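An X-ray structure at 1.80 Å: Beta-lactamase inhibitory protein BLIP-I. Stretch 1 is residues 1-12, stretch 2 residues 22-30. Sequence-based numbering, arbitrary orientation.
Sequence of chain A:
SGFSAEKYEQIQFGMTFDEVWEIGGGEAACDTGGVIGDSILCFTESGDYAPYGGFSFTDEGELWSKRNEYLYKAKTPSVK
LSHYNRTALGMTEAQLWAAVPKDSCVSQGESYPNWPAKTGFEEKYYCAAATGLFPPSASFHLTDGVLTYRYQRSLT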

# COMPACT_ATOMS: atom_id res chain seq x y z
N SER A 1 -7.73 -20.58 2.28
CA SER A 1 -7.06 -20.98 1.01
C SER A 1 -6.06 -19.93 0.49
O SER A 1 -4.89 -19.89 0.91
CB SER A 1 -8.11 -21.29 -0.06
OG SER A 1 -7.51 -21.39 -1.35
N GLY A 2 -6.54 -19.10 -0.43
CA GLY A 2 -5.67 -18.17 -1.16
C GLY A 2 -5.34 -16.91 -0.39
O GLY A 2 -5.77 -16.73 0.75
N PHE A 3 -4.58 -16.03 -1.02
CA PHE A 3 -4.21 -14.76 -0.39
C PHE A 3 -5.44 -13.87 -0.16
O PHE A 3 -6.44 -14.00 -0.88
CB PHE A 3 -3.20 -14.05 -1.27
CG PHE A 3 -2.60 -12.83 -0.62
CD1 PHE A 3 -1.86 -12.95 0.55
CD2 PHE A 3 -2.76 -11.58 -1.18
CE1 PHE A 3 -1.30 -11.81 1.15
CE2 PHE A 3 -2.22 -10.47 -0.58
CZ PHE A 3 -1.50 -10.59 0.57
N SER A 4 -5.36 -12.94 0.79
CA SER A 4 -6.51 -12.09 1.17
C SER A 4 -6.04 -10.89 1.95
O SER A 4 -4.92 -10.89 2.46
CB SER A 4 -7.47 -12.88 2.06
OG SER A 4 -6.96 -13.07 3.37
N ALA A 5 -6.88 -9.86 2.06
CA ALA A 5 -6.55 -8.66 2.84
C ALA A 5 -6.26 -9.06 4.29
O ALA A 5 -5.36 -8.50 4.94
CB ALA A 5 -7.73 -7.65 2.80
N GLU A 6 -7.02 -10.04 4.80
CA GLU A 6 -6.76 -10.51 6.15
C GLU A 6 -5.35 -11.09 6.29
O GLU A 6 -4.68 -10.81 7.28
CB GLU A 6 -7.85 -11.51 6.61
CG GLU A 6 -9.21 -10.85 6.81
CD GLU A 6 -9.90 -10.37 5.50
OE1 GLU A 6 -9.70 -10.98 4.42
OE2 GLU A 6 -10.67 -9.38 5.57
N LYS A 7 -4.89 -11.87 5.31
CA LYS A 7 -3.52 -12.39 5.36
C LYS A 7 -2.49 -11.25 5.30
O LYS A 7 -1.48 -11.25 6.01
CB LYS A 7 -3.28 -13.42 4.23
CG LYS A 7 -4.11 -14.71 4.49
CD LYS A 7 -4.16 -15.68 3.35
CE LYS A 7 -4.73 -16.99 3.91
NZ LYS A 7 -3.74 -17.67 4.80
N TYR A 8 -2.75 -10.28 4.43
CA TYR A 8 -1.92 -9.06 4.35
C TYR A 8 -1.74 -8.41 5.72
O TYR A 8 -0.63 -8.05 6.09
CB TYR A 8 -2.57 -8.05 3.38
CG TYR A 8 -1.77 -6.78 3.07
CD1 TYR A 8 -0.72 -6.79 2.17
CD2 TYR A 8 -2.13 -5.56 3.65
CE1 TYR A 8 0.01 -5.59 1.86
CE2 TYR A 8 -1.44 -4.37 3.33
CZ TYR A 8 -0.38 -4.41 2.45
OH TYR A 8 0.31 -3.24 2.13
N GLU A 9 -2.82 -8.25 6.47
CA GLU A 9 -2.76 -7.66 7.80
C GLU A 9 -2.03 -8.52 8.84
O GLU A 9 -1.43 -7.99 9.76
CB GLU A 9 -4.17 -7.27 8.28
CG GLU A 9 -4.86 -6.29 7.30
CD GLU A 9 -6.40 -6.28 7.42
OE1 GLU A 9 -6.94 -6.90 8.37
OE2 GLU A 9 -7.05 -5.67 6.55
N GLN A 10 -2.10 -9.84 8.70
CA GLN A 10 -1.43 -10.76 9.61
C GLN A 10 0.09 -10.68 9.41
O GLN A 10 0.85 -11.03 10.32
CB GLN A 10 -1.90 -12.19 9.35
CG GLN A 10 -3.32 -12.42 9.86
CD GLN A 10 -3.99 -13.58 9.22
OE1 GLN A 10 -3.35 -14.53 8.78
NE2 GLN A 10 -5.33 -13.53 9.17
N ILE A 11 0.50 -10.29 8.20
CA ILE A 11 1.93 -10.19 7.83
C ILE A 11 2.47 -8.89 8.43
O ILE A 11 1.85 -7.84 8.28
CB ILE A 11 2.10 -10.23 6.30
CG1 ILE A 11 1.86 -11.68 5.85
CG2 ILE A 11 3.52 -9.81 5.88
CD1 ILE A 11 1.51 -11.85 4.35
N GLN A 12 3.61 -8.99 9.13
CA GLN A 12 4.12 -7.90 9.94
C GLN A 12 5.60 -7.65 9.72
O GLN A 12 6.38 -8.58 9.44
CB GLN A 12 3.89 -8.23 11.43
CG GLN A 12 2.40 -8.08 11.81
CD GLN A 12 2.06 -8.66 13.13
OE1 GLN A 12 1.35 -9.68 13.21
NE2 GLN A 12 2.54 -8.03 14.19
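Stretch 2, residues 22-30: EIGGGEAAC

Stretch 2 brings the last turn of a helix against stretch 1, then turns through glycines so that Ala29 reaches the extended segment before the first helix. Contacts run in opposite order, from Gly2 against Ala29 through Phe3 against Gly24 to Ile11 against Ile23. Phe3 CA and Gly24 CA lie 5.4 Å apart, Gly2 CA and Ala29 CA 5.2 Å. Ile23 gives the largest patch: with chi1 m and chi2 t, its CG2 lies 3.6 Å from Ile11 CG1 and 3.8 Å from Gln10 OE1. Ile11, also m,t, starts sideways, but its end comes nearer to stretch 2.

Lys7 points toward stretch 2. Its chi1 m is common in helices; the t,t run carries the chain past Gly24 O, 4.1 Å from Lys7 CD, and chi4 at -72° sets the final bend, so Lys7 NZ donates to Ile23 O at 2.9 Å. Ser4, chi1 p, caps the helix: its OG accepts from Lys7 N at 3.1 Å. Phe3, chi1 t, turns its ring edge to Gly24, CD1 lying 3.5 Å from Gly24 O, which finds no hydrogen-bond partner.

Gly25 is the first residue to leave helical phi/psi, in a Schellman motif at phi 119°, where a CB would jam against the preceding carbonyl and clash with Ala29 CB. Ala29 points toward stretch 1, and the bare Gly25 leaves its CB unobstructed, 3.7 Å from Phe3 N and 4.3 Å from Phe3 CB. One water donates to both Ser1 O (2.8 Å) and Gly25 O (2.7 Å), bridging the two backbones.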

# COMPACT_ATOMS: atom_id res chain seq x y z
N GLU A 22 4.29 -18.53 4.33
CA GLU A 22 3.30 -19.40 4.94
C GLU A 22 1.97 -18.65 5.11
O GLU A 22 0.90 -19.15 4.72
CB GLU A 22 3.81 -19.95 6.29
CG GLU A 22 2.69 -20.63 7.14
CD GLU A 22 2.28 -21.99 6.61
OE1 GLU A 22 3.05 -22.60 5.85
OE2 GLU A 22 1.20 -22.49 6.99
N ILE A 23 2.03 -17.45 5.66
CA ILE A 23 0.80 -16.68 5.90
C ILE A 23 0.12 -16.33 4.57
O ILE A 23 -1.10 -16.41 4.44
CB ILE A 23 1.08 -15.41 6.73
CG1 ILE A 23 1.42 -15.80 8.18
CG2 ILE A 23 -0.16 -14.53 6.71
CD1 ILE A 23 2.10 -14.65 8.94
N GLY A 24 0.92 -15.92 3.59
CA GLY A 24 0.37 -15.53 2.30
C GLY A 24 -0.36 -16.65 1.57
O GLY A 24 -1.17 -16.37 0.70
N GLY A 25 -0.05 -17.90 1.87
CA GLY A 25 -0.70 -19.01 1.16
C GLY A 25 0.23 -19.91 0.38
O GLY A 25 -0.24 -20.81 -0.30
N GLY A 26 1.54 -19.69 0.49
CA GLY A 26 2.54 -20.58 -0.10
C GLY A 26 2.44 -20.66 -1.60
O GLY A 26 1.98 -19.73 -2.24
N GLU A 27 2.84 -21.80 -2.15
CA GLU A 27 2.97 -21.99 -3.60
C GLU A 27 1.67 -21.73 -4.32
O GLU A 27 1.66 -21.12 -5.38
CB GLU A 27 3.42 -23.43 -3.89
CG GLU A 27 4.63 -23.88 -3.10
CD GLU A 27 5.96 -23.53 -3.79
OE1 GLU A 27 5.93 -22.97 -4.92
OE2 GLU A 27 7.02 -23.81 -3.18
N ALA A 28 0.56 -22.20 -3.77
CA ALA A 28 -0.71 -22.04 -4.47
C ALA A 28 -1.13 -20.58 -4.62
O ALA A 28 -1.86 -20.24 -5.54
CB ALA A 28 -1.83 -22.85 -3.78
N ALA A 29 -0.67 -19.71 -3.71
CA ALA A 29 -1.13 -18.31 -3.71
C ALA A 29 -0.07 -17.26 -4.09
O ALA A 29 -0.39 -16.15 -4.48
CB ALA A 29 -1.75 -17.96 -2.34
N CYS A 30 1.19 -17.63 -3.97
CA CYS A 30 2.27 -16.65 -4.06
C CYS A 30 3.36 -17.14 -5.00
O CYS A 30 3.39 -18.33 -5.37
CB CYS A 30 2.89 -16.42 -2.68
SG CYS A 30 1.69 -15.98 -1.42
O HOH W 1 -2.93 -21.22 -0.55